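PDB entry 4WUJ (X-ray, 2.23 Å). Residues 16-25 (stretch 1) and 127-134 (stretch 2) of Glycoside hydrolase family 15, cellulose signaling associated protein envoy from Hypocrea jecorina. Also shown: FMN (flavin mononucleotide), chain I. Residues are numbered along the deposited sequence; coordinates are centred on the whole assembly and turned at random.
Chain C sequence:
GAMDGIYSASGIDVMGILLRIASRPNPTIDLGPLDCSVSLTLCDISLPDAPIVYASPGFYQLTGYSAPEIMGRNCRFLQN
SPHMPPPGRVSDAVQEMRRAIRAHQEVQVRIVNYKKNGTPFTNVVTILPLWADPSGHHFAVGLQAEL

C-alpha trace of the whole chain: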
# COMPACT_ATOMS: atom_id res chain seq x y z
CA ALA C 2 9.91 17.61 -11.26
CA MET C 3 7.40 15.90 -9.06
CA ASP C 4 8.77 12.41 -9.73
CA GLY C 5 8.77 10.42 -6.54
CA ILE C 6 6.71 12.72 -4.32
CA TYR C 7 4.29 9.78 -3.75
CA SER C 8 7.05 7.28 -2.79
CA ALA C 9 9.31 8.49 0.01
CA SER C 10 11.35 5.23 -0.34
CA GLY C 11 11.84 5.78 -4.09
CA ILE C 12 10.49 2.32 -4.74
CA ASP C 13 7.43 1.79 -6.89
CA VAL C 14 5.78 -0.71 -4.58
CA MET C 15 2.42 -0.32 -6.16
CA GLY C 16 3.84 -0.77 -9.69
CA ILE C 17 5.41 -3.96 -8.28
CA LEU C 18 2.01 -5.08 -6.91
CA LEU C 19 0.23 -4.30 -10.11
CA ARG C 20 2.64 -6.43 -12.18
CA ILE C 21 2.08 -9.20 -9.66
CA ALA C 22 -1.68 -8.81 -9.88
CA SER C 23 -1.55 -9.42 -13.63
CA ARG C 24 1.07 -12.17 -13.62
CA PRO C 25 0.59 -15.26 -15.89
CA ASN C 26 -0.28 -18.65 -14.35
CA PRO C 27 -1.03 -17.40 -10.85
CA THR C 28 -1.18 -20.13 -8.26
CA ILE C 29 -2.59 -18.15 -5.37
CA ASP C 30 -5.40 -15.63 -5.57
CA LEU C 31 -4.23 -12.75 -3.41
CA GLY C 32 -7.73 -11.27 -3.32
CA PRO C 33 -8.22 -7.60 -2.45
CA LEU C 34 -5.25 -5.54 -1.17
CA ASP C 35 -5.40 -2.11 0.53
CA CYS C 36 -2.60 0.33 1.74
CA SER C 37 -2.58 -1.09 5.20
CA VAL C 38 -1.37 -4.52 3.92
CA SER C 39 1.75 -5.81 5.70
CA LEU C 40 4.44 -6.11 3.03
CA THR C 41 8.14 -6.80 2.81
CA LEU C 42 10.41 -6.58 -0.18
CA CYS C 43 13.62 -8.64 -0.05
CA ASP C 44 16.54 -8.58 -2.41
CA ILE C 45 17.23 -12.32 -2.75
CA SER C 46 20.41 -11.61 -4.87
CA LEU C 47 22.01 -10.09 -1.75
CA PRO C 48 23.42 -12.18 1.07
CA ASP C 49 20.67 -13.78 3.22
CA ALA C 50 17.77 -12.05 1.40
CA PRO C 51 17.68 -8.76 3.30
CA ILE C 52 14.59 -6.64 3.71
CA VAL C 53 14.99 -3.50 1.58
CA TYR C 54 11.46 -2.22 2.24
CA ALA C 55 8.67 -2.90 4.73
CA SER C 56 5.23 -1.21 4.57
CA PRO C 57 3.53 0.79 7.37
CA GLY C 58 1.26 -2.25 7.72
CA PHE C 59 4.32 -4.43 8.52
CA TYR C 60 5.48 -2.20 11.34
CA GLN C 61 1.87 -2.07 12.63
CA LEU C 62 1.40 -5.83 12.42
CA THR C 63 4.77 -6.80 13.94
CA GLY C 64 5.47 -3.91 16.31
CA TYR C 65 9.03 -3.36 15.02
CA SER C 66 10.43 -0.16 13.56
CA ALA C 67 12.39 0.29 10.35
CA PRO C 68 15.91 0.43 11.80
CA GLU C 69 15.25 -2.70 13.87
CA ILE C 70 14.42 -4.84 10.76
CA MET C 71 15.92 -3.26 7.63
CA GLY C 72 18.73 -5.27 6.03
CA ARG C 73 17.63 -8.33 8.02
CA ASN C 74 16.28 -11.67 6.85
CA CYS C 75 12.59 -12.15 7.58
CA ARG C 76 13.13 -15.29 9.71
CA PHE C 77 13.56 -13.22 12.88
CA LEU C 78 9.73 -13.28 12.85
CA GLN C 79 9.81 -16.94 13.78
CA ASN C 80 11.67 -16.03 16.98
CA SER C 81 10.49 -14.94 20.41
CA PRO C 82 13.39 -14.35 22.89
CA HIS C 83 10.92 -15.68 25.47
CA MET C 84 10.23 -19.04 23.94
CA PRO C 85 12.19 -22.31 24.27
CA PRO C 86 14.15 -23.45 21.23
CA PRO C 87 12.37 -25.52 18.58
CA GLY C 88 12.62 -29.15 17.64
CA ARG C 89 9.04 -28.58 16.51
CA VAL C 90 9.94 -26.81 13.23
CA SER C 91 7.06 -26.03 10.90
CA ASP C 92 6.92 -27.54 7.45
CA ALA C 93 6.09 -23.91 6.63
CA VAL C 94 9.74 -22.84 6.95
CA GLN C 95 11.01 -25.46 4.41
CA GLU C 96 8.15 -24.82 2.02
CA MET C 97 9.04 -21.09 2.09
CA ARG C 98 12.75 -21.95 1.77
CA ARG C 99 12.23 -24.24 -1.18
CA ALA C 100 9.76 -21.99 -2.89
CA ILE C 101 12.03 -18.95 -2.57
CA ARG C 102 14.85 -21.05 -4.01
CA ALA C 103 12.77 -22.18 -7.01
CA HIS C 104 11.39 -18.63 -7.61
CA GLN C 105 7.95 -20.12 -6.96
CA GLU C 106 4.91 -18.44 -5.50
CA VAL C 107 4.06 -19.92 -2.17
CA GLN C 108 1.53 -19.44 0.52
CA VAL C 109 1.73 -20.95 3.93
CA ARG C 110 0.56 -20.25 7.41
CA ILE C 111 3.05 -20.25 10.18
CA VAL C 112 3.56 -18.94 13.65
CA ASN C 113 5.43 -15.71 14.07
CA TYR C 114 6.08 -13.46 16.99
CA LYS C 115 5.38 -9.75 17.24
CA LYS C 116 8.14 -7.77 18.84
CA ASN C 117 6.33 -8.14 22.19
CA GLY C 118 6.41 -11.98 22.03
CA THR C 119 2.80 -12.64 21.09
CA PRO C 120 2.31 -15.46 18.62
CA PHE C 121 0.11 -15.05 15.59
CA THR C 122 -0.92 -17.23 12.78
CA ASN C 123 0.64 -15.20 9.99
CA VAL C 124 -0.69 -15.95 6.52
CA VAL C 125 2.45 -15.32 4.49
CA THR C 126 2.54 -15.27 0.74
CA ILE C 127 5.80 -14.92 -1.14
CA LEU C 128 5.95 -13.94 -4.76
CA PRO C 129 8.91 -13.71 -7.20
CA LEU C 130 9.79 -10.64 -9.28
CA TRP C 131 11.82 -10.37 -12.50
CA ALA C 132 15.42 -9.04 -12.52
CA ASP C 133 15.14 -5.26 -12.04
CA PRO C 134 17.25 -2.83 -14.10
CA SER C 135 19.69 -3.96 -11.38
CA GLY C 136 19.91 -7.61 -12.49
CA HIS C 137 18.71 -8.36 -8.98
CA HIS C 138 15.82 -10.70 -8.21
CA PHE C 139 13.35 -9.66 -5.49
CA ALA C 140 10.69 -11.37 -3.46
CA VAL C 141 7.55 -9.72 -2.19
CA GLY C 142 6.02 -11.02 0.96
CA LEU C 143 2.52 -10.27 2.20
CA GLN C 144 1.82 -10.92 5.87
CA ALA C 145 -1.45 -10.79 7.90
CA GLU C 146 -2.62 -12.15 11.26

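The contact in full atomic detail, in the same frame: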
# COMPACT_ATOMS: atom_id res chain seq x y z
N GLY C 16 3.54 -0.24 -8.36
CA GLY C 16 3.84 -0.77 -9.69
C GLY C 16 4.32 -2.25 -9.65
O GLY C 16 4.06 -3.05 -10.56
N ILE C 17 5.06 -2.58 -8.60
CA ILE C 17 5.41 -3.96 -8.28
C ILE C 17 4.15 -4.82 -8.04
O ILE C 17 4.00 -5.88 -8.65
CB ILE C 17 6.32 -3.98 -7.04
CG1 ILE C 17 7.74 -3.64 -7.48
CG2 ILE C 17 6.25 -5.29 -6.30
CD1 ILE C 17 8.70 -3.50 -6.36
N LEU C 18 3.26 -4.36 -7.18
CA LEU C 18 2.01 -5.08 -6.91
C LEU C 18 1.14 -5.24 -8.15
O LEU C 18 0.56 -6.27 -8.41
CB LEU C 18 1.20 -4.35 -5.84
CG LEU C 18 1.85 -4.41 -4.48
CD1 LEU C 18 1.11 -3.56 -3.51
CD2 LEU C 18 1.95 -5.86 -3.96
N LEU C 19 1.04 -4.20 -8.93
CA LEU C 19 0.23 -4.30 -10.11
C LEU C 19 0.76 -5.37 -11.06
O LEU C 19 -0.01 -6.15 -11.61
CB LEU C 19 0.16 -2.96 -10.79
CG LEU C 19 -0.95 -2.80 -11.81
CD1 LEU C 19 -2.30 -3.26 -11.24
CD2 LEU C 19 -0.98 -1.34 -12.27
N ARG C 20 2.08 -5.42 -11.28
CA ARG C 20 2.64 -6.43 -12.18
C ARG C 20 2.30 -7.83 -11.65
O ARG C 20 1.91 -8.75 -12.42
CB ARG C 20 4.15 -6.27 -12.27
CG ARG C 20 4.64 -5.72 -13.59
CD ARG C 20 5.97 -4.98 -13.43
NE ARG C 20 6.97 -5.75 -12.68
CZ ARG C 20 7.93 -5.21 -11.94
NH1 ARG C 20 8.03 -3.88 -11.85
NH2 ARG C 20 8.79 -5.98 -11.30
N ILE C 21 2.42 -7.97 -10.34
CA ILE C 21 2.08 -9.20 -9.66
C ILE C 21 0.63 -9.58 -9.88
O ILE C 21 0.33 -10.74 -10.19
CB ILE C 21 2.35 -9.09 -8.16
CG1 ILE C 21 3.83 -9.41 -7.91
CG2 ILE C 21 1.47 -10.07 -7.39
CD1 ILE C 21 4.41 -8.77 -6.66
N ALA C 22 -0.25 -8.60 -9.73
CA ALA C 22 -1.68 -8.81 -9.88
C ALA C 22 -2.00 -9.45 -11.22
O ALA C 22 -2.84 -10.36 -11.31
CB ALA C 22 -2.43 -7.48 -9.73
N SER C 23 -1.30 -8.99 -12.26
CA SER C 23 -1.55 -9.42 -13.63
C SER C 23 -0.59 -10.48 -14.13
O SER C 23 -0.43 -10.66 -15.34
CB SER C 23 -1.48 -8.21 -14.57
OG SER C 23 -2.61 -7.34 -14.40
N ARG C 24 0.09 -11.16 -13.21
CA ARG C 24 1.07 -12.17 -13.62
C ARG C 24 0.38 -13.38 -14.26
O ARG C 24 -0.73 -13.74 -13.86
CB ARG C 24 1.89 -12.66 -12.41
CG ARG C 24 1.10 -13.52 -11.43
CD ARG C 24 1.79 -13.53 -10.10
NE ARG C 24 1.20 -14.41 -9.10
CZ ARG C 24 0.15 -14.09 -8.37
NH1 ARG C 24 -0.46 -12.92 -8.55
NH2 ARG C 24 -0.30 -14.94 -7.45
N PRO C 25 1.04 -14.00 -15.26
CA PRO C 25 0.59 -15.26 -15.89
C PRO C 25 0.78 -16.52 -15.02
O PRO C 25 1.80 -16.68 -14.34
CB PRO C 25 1.47 -15.36 -17.15
CG PRO C 25 2.00 -13.98 -17.38
CD PRO C 25 2.13 -13.37 -16.02
N ILE C 127 4.58 -15.42 -0.57
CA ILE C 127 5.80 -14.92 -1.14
C ILE C 127 5.73 -15.06 -2.63
O ILE C 127 5.46 -16.14 -3.16
CB ILE C 127 7.03 -15.66 -0.53
CG1 ILE C 127 6.95 -15.52 0.99
CG2 ILE C 127 8.32 -15.09 -1.09
CD1 ILE C 127 7.90 -16.32 1.80
N LEU C 128 5.96 -13.96 -3.32
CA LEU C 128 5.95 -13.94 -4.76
C LEU C 128 7.30 -13.49 -5.33
O LEU C 128 7.95 -12.62 -4.78
CB LEU C 128 4.82 -13.02 -5.25
CG LEU C 128 3.45 -13.41 -4.66
CD1 LEU C 128 3.08 -12.62 -3.42
CD2 LEU C 128 2.41 -13.24 -5.71
N PRO C 129 7.71 -14.08 -6.45
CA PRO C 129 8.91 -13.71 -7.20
C PRO C 129 8.71 -12.50 -8.11
O PRO C 129 7.64 -12.35 -8.68
CB PRO C 129 9.15 -14.92 -8.09
CG PRO C 129 7.72 -15.41 -8.39
CD PRO C 129 7.05 -15.27 -7.04
N LEU C 130 9.75 -11.67 -8.24
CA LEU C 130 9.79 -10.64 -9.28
C LEU C 130 10.75 -11.05 -10.40
O LEU C 130 11.41 -12.08 -10.32
CB LEU C 130 10.28 -9.32 -8.69
CG LEU C 130 9.18 -8.33 -8.32
CD1 LEU C 130 8.16 -9.02 -7.39
CD2 LEU C 130 9.78 -7.06 -7.68
N TRP C 131 10.81 -10.22 -11.45
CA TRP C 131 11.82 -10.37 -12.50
C TRP C 131 13.02 -9.45 -12.22
O TRP C 131 12.89 -8.42 -11.53
CB TRP C 131 11.20 -10.11 -13.89
CG TRP C 131 10.87 -8.65 -14.25
CD1 TRP C 131 11.70 -7.56 -14.14
CD2 TRP C 131 9.63 -8.15 -14.81
NE1 TRP C 131 11.05 -6.42 -14.57
CE2 TRP C 131 9.79 -6.75 -14.99
CE3 TRP C 131 8.40 -8.74 -15.16
CZ2 TRP C 131 8.75 -5.93 -15.52
CZ3 TRP C 131 7.37 -7.92 -15.69
CH2 TRP C 131 7.56 -6.53 -15.86
N ALA C 132 14.20 -9.83 -12.73
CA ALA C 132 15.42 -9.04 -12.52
C ALA C 132 15.20 -7.57 -12.87
O ALA C 132 14.93 -7.23 -14.02
CB ALA C 132 16.59 -9.61 -13.32
N ASP C 133 15.31 -6.71 -11.87
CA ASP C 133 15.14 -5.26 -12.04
C ASP C 133 16.27 -4.72 -12.90
O ASP C 133 17.25 -5.43 -13.15
CB ASP C 133 15.17 -4.55 -10.67
CG ASP C 133 13.77 -4.27 -10.11
OD1 ASP C 133 12.83 -5.07 -10.41
OD2 ASP C 133 13.62 -3.26 -9.39
N PRO C 134 16.14 -3.46 -13.36
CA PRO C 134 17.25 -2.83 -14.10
C PRO C 134 18.60 -3.11 -13.43
O PRO C 134 19.67 -2.93 -14.03
CB PRO C 134 16.90 -1.33 -14.04
CG PRO C 134 15.40 -1.28 -13.91
CD PRO C 134 14.98 -2.56 -13.20
N1 FMN I . 9.04 -15.99 7.33
C2 FMN I . 8.14 -15.81 8.37
O2 FMN I . 8.13 -16.59 9.32
N3 FMN I . 7.25 -14.74 8.34
C4 FMN I . 7.23 -13.85 7.30
O4 FMN I . 6.44 -12.91 7.33
C4A FMN I . 8.14 -14.01 6.24
N5 FMN I . 8.16 -13.12 5.18
C5A FMN I . 9.03 -13.30 4.15
C6 FMN I . 9.00 -12.39 3.10
C7 FMN I . 9.89 -12.52 2.05
C7M FMN I . 9.81 -11.52 0.93
C8 FMN I . 10.82 -13.58 2.04
C8M FMN I . 11.79 -13.73 0.90
C9 FMN I . 10.83 -14.50 3.10
C9A FMN I . 9.94 -14.37 4.16
N10 FMN I . 9.94 -15.26 5.23
C10 FMN I . 9.04 -15.09 6.27
C1' FMN I . 10.83 -16.48 5.33
C2' FMN I . 12.23 -16.33 5.85
O2' FMN I . 12.72 -15.05 5.50
C3' FMN I . 13.09 -17.51 5.31
O3' FMN I . 13.06 -17.54 3.89
C4' FMN I . 12.56 -18.86 5.85
O4' FMN I . 12.76 -18.88 7.25
C5' FMN I . 13.20 -20.09 5.18
O5' FMN I . 14.61 -19.96 5.17
P FMN I . 15.50 -20.47 6.40
O1P FMN I . 16.92 -20.05 6.07
O2P FMN I . 15.14 -19.89 7.73
O3P FMN I . 15.40 -21.95 6.48

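How do the two backbones meet? Stretch 1 continues a helix that runs through Ala22, held by i to i+4 bonds such as Ala22 N to Leu18 O at 2.8 Å, and Ser23 is the first residue to leave helical phi/psi. Stretch 2 enters as the end of a strand, Ile127 to Pro129, and goes on as a loop. The backbones stay well apart: the nearest CA atoms, those of Ile21 and Leu128, are 7.8 Å from each other, and no hydrogen bond crosses between the stretches. The contact, which buries 401 Å² in all, is therefore made by side chains.

What fills the space between the helix and the strand with the start of its loop? Aliphatic groups do. Ile17 and Ile21 lie one helical turn apart, so both can reach Leu130: Ile17 CD1 comes to 3.9 Å from Leu130 CD2, and Ile21 CD1 to 3.8 Å from Leu130 CD1. Leu130 is thus packed against both isoleucines. Ile21 also packs against the strand, its CG2 3.7 Å from Leu128 CD2. Leu128 and Leu130, two positions apart along the chain, both direct CA-to-CB toward the helix, whereas Ile127 is out of its reach and instead brings CD1 to 3.7 Å from FMN C9A.

How does Arg20 engage the loop? Its guanidinium lies flat on the exposed Trp131, with centres 4.1 Å apart and planes inclined by 19°. Arg20 CZ sits 4.1 Å from the centroid of the six-membered ring and 24° off the ring normal, over the face, which suits a cation-pi interaction. The aliphatic part of the arginine joins in, for Arg20 CD approaches Trp131 CH2 to 3.3 Å. The CA-to-CB bond of Trp131 points sideways, and it is the end of the side chain that comes nearer to the helix. Asp133 adds an opposite charge nearby, but at 4.2 Å from Arg20 NH2 its OD1 is too distant for a salt bridge.

What does Arg24 contribute beyond the helix end? It folds back on the last turn: Arg24 NH1 donates to Ile21 O at 2.8 Å with an angle of 164°, and the backbone Arg24 N reaches the same oxygen at 3.1 Å. NE and NH2 are hydrogen-bonded elsewhere in the structure. One face of the guanidinium is covered by Leu128 CD2, 3.6 Å from Arg24 CZ. The same methyl touches Ile21, so Leu128 CD2 is shared between the helix and the residue that follows its end by two positions.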